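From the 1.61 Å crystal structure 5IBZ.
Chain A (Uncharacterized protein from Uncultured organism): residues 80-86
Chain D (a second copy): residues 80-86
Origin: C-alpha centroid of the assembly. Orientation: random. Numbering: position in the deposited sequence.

Chain A 80-86: GADYVAD
Chain D 80-86: GADYVAD

Two short helices cross here with their axes only 7.9 Å apart and their N-to-C directions 77° apart, and no hydrogen bond passes between them: the contact is made mainly by methyl groups, packed against methyls, backbone and an Asp82 carboxylate oxygen from each copy. Each copy runs helical through residue 85, with phi/psi of -56 to -63/-30 to -38 at 80-82, about -84/-24 at 83, -67/-45 at 84 and -63/-40 (A) or -72/-37 (D) at 85; A:Asp86 (-154/98) and D:Asp86 (-144/91) leave helical geometry. A:Ala85 N donates a hydrogen bond to A:Ala81 O (2.9 Å), D:Ala85 N to D:Ala81 O (3.0 Å), A:Asp86 N to A:Asp82 O (2.9 Å) and D:Asp86 N to D:Asp82 O (2.8 Å).

The register is reciprocal. A:Ala81 CA lies 5.2 Å from D:Ala85 CA, and A:Ala85 CA 5.2 Å from D:Ala81 CA. At this spacing single methyls suffice: all four alanine CA-to-CB bonds point toward the partner, with A:Ala81 and D:Ala81 buried. A:Ala81 CB to D:Ala85 CB is 3.7 Å, A:Ala85 CB to D:Ala81 CB 3.6 Å, and A:Ala81 CB to D:Ala81 CB 4.2 Å. A:Ala81 CB also rests 3.6 Å from D:Ala81 O, so backbone forms part of the packing surface.

A:Val84 and D:Val84, partly exposed, extend the apolar patch. Their CA-to-CB bonds point toward the partner, chi1 t (-172°, -177°). A:Val84 CG1 meets D:Val84 CG1 at 3.9 Å, while A:Val84 CG2 reaches D:Ala85 CB at 4.4 Å.

The CA-to-CB bonds of A:Asp82 and D:Asp82 point away, but chi1 m (about -70°) and chi2 -54° bring their ends nearer: A:Asp82 OD1 sits 3.8 Å from D:Ala81 CB, D:Asp82 OD1 3.9 Å from A:Ala81 CB. These are packing contacts; each OD1 is hydrogen-bonded elsewhere in the structure, each OD2 just outside its stretch. The CA-to-CB bonds of A:Tyr83 and D:Tyr83 (chi1 m, -61°; chi2 near -90°) point away, and A:Gly80 and D:Gly80 make no contact. Both sides summed, 293 Å² is buried.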

ATOM      1  N   GLY A  80      -8.133  18.825   5.942  1.00 11.32           N
ATOM      2  CA  GLY A  80      -8.852  20.016   6.365  1.00 11.83           C
ATOM      3  C   GLY A  80     -10.364  19.852   6.332  1.00 12.01           C
ATOM      4  O   GLY A  80     -11.076  20.359   7.203  1.00 12.52           O
ATOM      5  N   ALA A  81     -10.855  19.132   5.332  1.00 11.82           N
ATOM      6  CA  ALA A  81     -12.287  18.896   5.188  1.00 12.23           C
ATOM      7  C   ALA A  81     -12.880  18.222   6.420  1.00 12.49           C
ATOM      8  O   ALA A  81     -14.041  18.452   6.772  1.00 13.17           O
ATOM      9  CB  ALA A  81     -12.558  18.033   3.946  1.00 12.18           C
ATOM     10  N   ASP A  82     -12.090  17.402   7.095  1.00 12.22           N
ATOM     11  CA  ASP A  82     -12.584  16.693   8.264  1.00 12.86           C
ATOM     12  C   ASP A  82     -12.982  17.656   9.372  1.00 14.18           C
ATOM     13  O   ASP A  82     -13.855  17.339  10.157  1.00 14.59           O
ATOM     14  CB  ASP A  82     -11.539  15.715   8.770  1.00 12.72           C
ATOM     15  CG  ASP A  82     -11.363  14.542   7.832  1.00 18.47           C
ATOM     16  OD1 ASP A  82     -12.370  13.870   7.494  1.00 18.56           O
ATOM     17  OD2 ASP A  82     -10.232  14.317   7.374  1.00 13.42           O
ATOM     18  N   TYR A  83     -12.328  18.814   9.440  1.00 13.51           N
ATOM     19  CA  TYR A  83     -12.583  19.792  10.489  1.00 14.40           C
ATOM     20  C   TYR A  83     -13.749  20.699  10.111  1.00 14.82           C
ATOM     21  O   TYR A  83     -14.379  21.285  10.974  1.00 16.71           O
ATOM     22  CB  TYR A  83     -11.319  20.637  10.770  1.00 14.34           C
ATOM     23  CG  TYR A  83     -10.140  19.813  11.252  1.00 14.25           C
ATOM     24  CD1 TYR A  83      -9.972  19.500  12.596  1.00 15.60           C
ATOM     25  CD2 TYR A  83      -9.190  19.347  10.352  1.00 13.83           C
ATOM     26  CE1 TYR A  83      -8.881  18.728  13.015  1.00 15.53           C
ATOM     27  CE2 TYR A  83      -8.127  18.581  10.763  1.00 14.30           C
ATOM     28  CZ  TYR A  83      -7.973  18.279  12.094  1.00 17.68           C
ATOM     29  OH  TYR A  83      -6.881  17.524  12.488  1.00 20.82           O
ATOM     30  N   VAL A  84     -14.006  20.833   8.816  1.00 14.31           N
ATOM     31  CA  VAL A  84     -15.212  21.488   8.363  1.00 14.95           C
ATOM     32  C   VAL A  84     -16.371  20.585   8.746  1.00 17.14           C
ATOM     33  O   VAL A  84     -17.354  21.041   9.290  1.00 17.28           O
ATOM     34  CB  VAL A  84     -15.227  21.728   6.840  1.00 14.66           C
ATOM     35  CG1 VAL A  84     -16.427  22.582   6.442  1.00 16.97           C
ATOM     36  CG2 VAL A  84     -13.962  22.390   6.367  1.00 15.99           C
ATOM     37  N   ALA A  85     -16.235  19.289   8.461  1.00 18.17           N
ATOM     38  CA  ALA A  85     -17.279  18.319   8.780  1.00 19.03           C
ATOM     39  C   ALA A  85     -17.523  18.205  10.284  1.00 21.68           C
ATOM     40  O   ALA A  85     -18.675  18.119  10.722  1.00 22.53           O
ATOM     41  CB  ALA A  85     -16.921  16.961   8.207  1.00 22.52           C
ATOM     42  N   ASP A  86     -16.440  18.228  11.060  1.00 22.65           N
ATOM     43  CA  ASP A  86     -16.487  18.031  12.506  1.00 23.37           C
ATOM     44  C   ASP A  86     -15.299  18.710  13.199  1.00 25.72           C
ATOM     45  O   ASP A  86     -14.206  18.158  13.234  1.00 34.55           O
ATOM     46  CB  ASP A  86     -16.475  16.534  12.839  1.00 29.13           C
ATOM     47  CG  ASP A  86     -16.223  16.267  14.309  1.00 37.77           C
ATOM     48  OD1 ASP A  86     -16.778  17.008  15.145  1.00 35.97           O
ATOM     49  OD2 ASP A  86     -15.459  15.329  14.623  1.00 39.26           O
TER
ATOM     50  N   GLY D  80     -17.417  11.843   2.765  1.00 11.16           N
ATOM     51  CA  GLY D  80     -18.518  12.774   2.890  1.00 11.57           C
ATOM     52  C   GLY D  80     -18.021  14.162   3.227  1.00 11.93           C
ATOM     53  O   GLY D  80     -18.552  15.165   2.737  1.00 12.40           O
ATOM     54  N   ALA D  81     -16.998  14.210   4.071  1.00 11.74           N
ATOM     55  CA  ALA D  81     -16.427  15.483   4.492  1.00 14.47           C
ATOM     56  C   ALA D  81     -15.974  16.325   3.295  1.00 12.48           C
ATOM     57  O   ALA D  81     -16.051  17.549   3.336  1.00 12.93           O
ATOM     58  CB  ALA D  81     -15.271  15.253   5.442  1.00 13.08           C
ATOM     59  N   ASP D  82     -15.514  15.680   2.229  1.00 12.37           N
ATOM     60  CA  ASP D  82     -15.097  16.413   1.031  1.00 14.48           C
ATOM     61  C   ASP D  82     -16.234  17.229   0.417  1.00 13.60           C
ATOM     62  O   ASP D  82     -15.999  18.309  -0.100  1.00 13.82           O
ATOM     63  CB  ASP D  82     -14.521  15.444   0.001  1.00 15.10           C
ATOM     64  CG  ASP D  82     -13.230  14.849   0.472  1.00 15.93           C
ATOM     65  OD1 ASP D  82     -12.335  15.644   0.826  1.00 20.36           O
ATOM     66  OD2 ASP D  82     -13.111  13.613   0.564  1.00 14.34           O
ATOM     67  N   TYR D  83     -17.465  16.727   0.479  1.00 13.23           N
ATOM     68  CA  TYR D  83     -18.597  17.424  -0.090  1.00 13.76           C
ATOM     69  C   TYR D  83     -19.108  18.505   0.854  1.00 14.05           C
ATOM     70  O   TYR D  83     -19.725  19.461   0.409  1.00 14.79           O
ATOM     71  CB  TYR D  83     -19.724  16.429  -0.417  1.00 13.61           C
ATOM     72  CG  TYR D  83     -19.315  15.385  -1.417  1.00 13.40           C
ATOM     73  CD1 TYR D  83     -19.462  15.610  -2.783  1.00 15.50           C
ATOM     74  CD2 TYR D  83     -18.765  14.183  -1.000  1.00 12.79           C
ATOM     75  CE1 TYR D  83     -19.094  14.639  -3.696  1.00 16.23           C
ATOM     76  CE2 TYR D  83     -18.384  13.231  -1.897  1.00 14.66           C
ATOM     77  CZ  TYR D  83     -18.545  13.463  -3.244  1.00 15.29           C
ATOM     78  OH  TYR D  83     -18.167  12.476  -4.133  1.00 23.68           O
ATOM     79  N   VAL D  84     -18.836  18.359   2.148  1.00 13.73           N
ATOM     80  CA  VAL D  84     -19.100  19.440   3.101  1.00 14.05           C
ATOM     81  C   VAL D  84     -18.178  20.613   2.792  1.00 15.14           C
ATOM     82  O   VAL D  84     -18.612  21.772   2.758  1.00 16.05           O
ATOM     83  CB  VAL D  84     -18.897  18.992   4.563  1.00 13.67           C
ATOM     84  CG1 VAL D  84     -19.254  20.124   5.527  1.00 22.07           C
ATOM     85  CG2 VAL D  84     -19.725  17.771   4.858  1.00 13.29           C
ATOM     86  N   ALA D  85     -16.903  20.300   2.545  1.00 17.79           N
ATOM     87  CA  ALA D  85     -15.900  21.327   2.261  1.00 14.59           C
ATOM     88  C   ALA D  85     -16.108  21.943   0.887  1.00 15.12           C
ATOM     89  O   ALA D  85     -15.953  23.155   0.703  1.00 17.64           O
ATOM     90  CB  ALA D  85     -14.499  20.739   2.364  1.00 14.37           C
ATOM     91  N   ASP D  86     -16.503  21.108  -0.068  1.00 16.40           N
ATOM     92  CA  ASP D  86     -16.627  21.523  -1.453  1.00 20.91           C
ATOM     93  C   ASP D  86     -17.809  20.821  -2.105  1.00 22.29           C
ATOM     94  O   ASP D  86     -17.653  19.718  -2.618  1.00 26.32           O
ATOM     95  CB  ASP D  86     -15.359  21.191  -2.228  1.00 24.06           C
ATOM     96  CG  ASP D  86     -15.487  21.505  -3.707  1.00 31.71           C
ATOM     97  OD1 ASP D  86     -16.279  22.402  -4.051  1.00 28.00           O
ATOM     98  OD2 ASP D  86     -14.811  20.843  -4.519  1.00 31.81           O
TER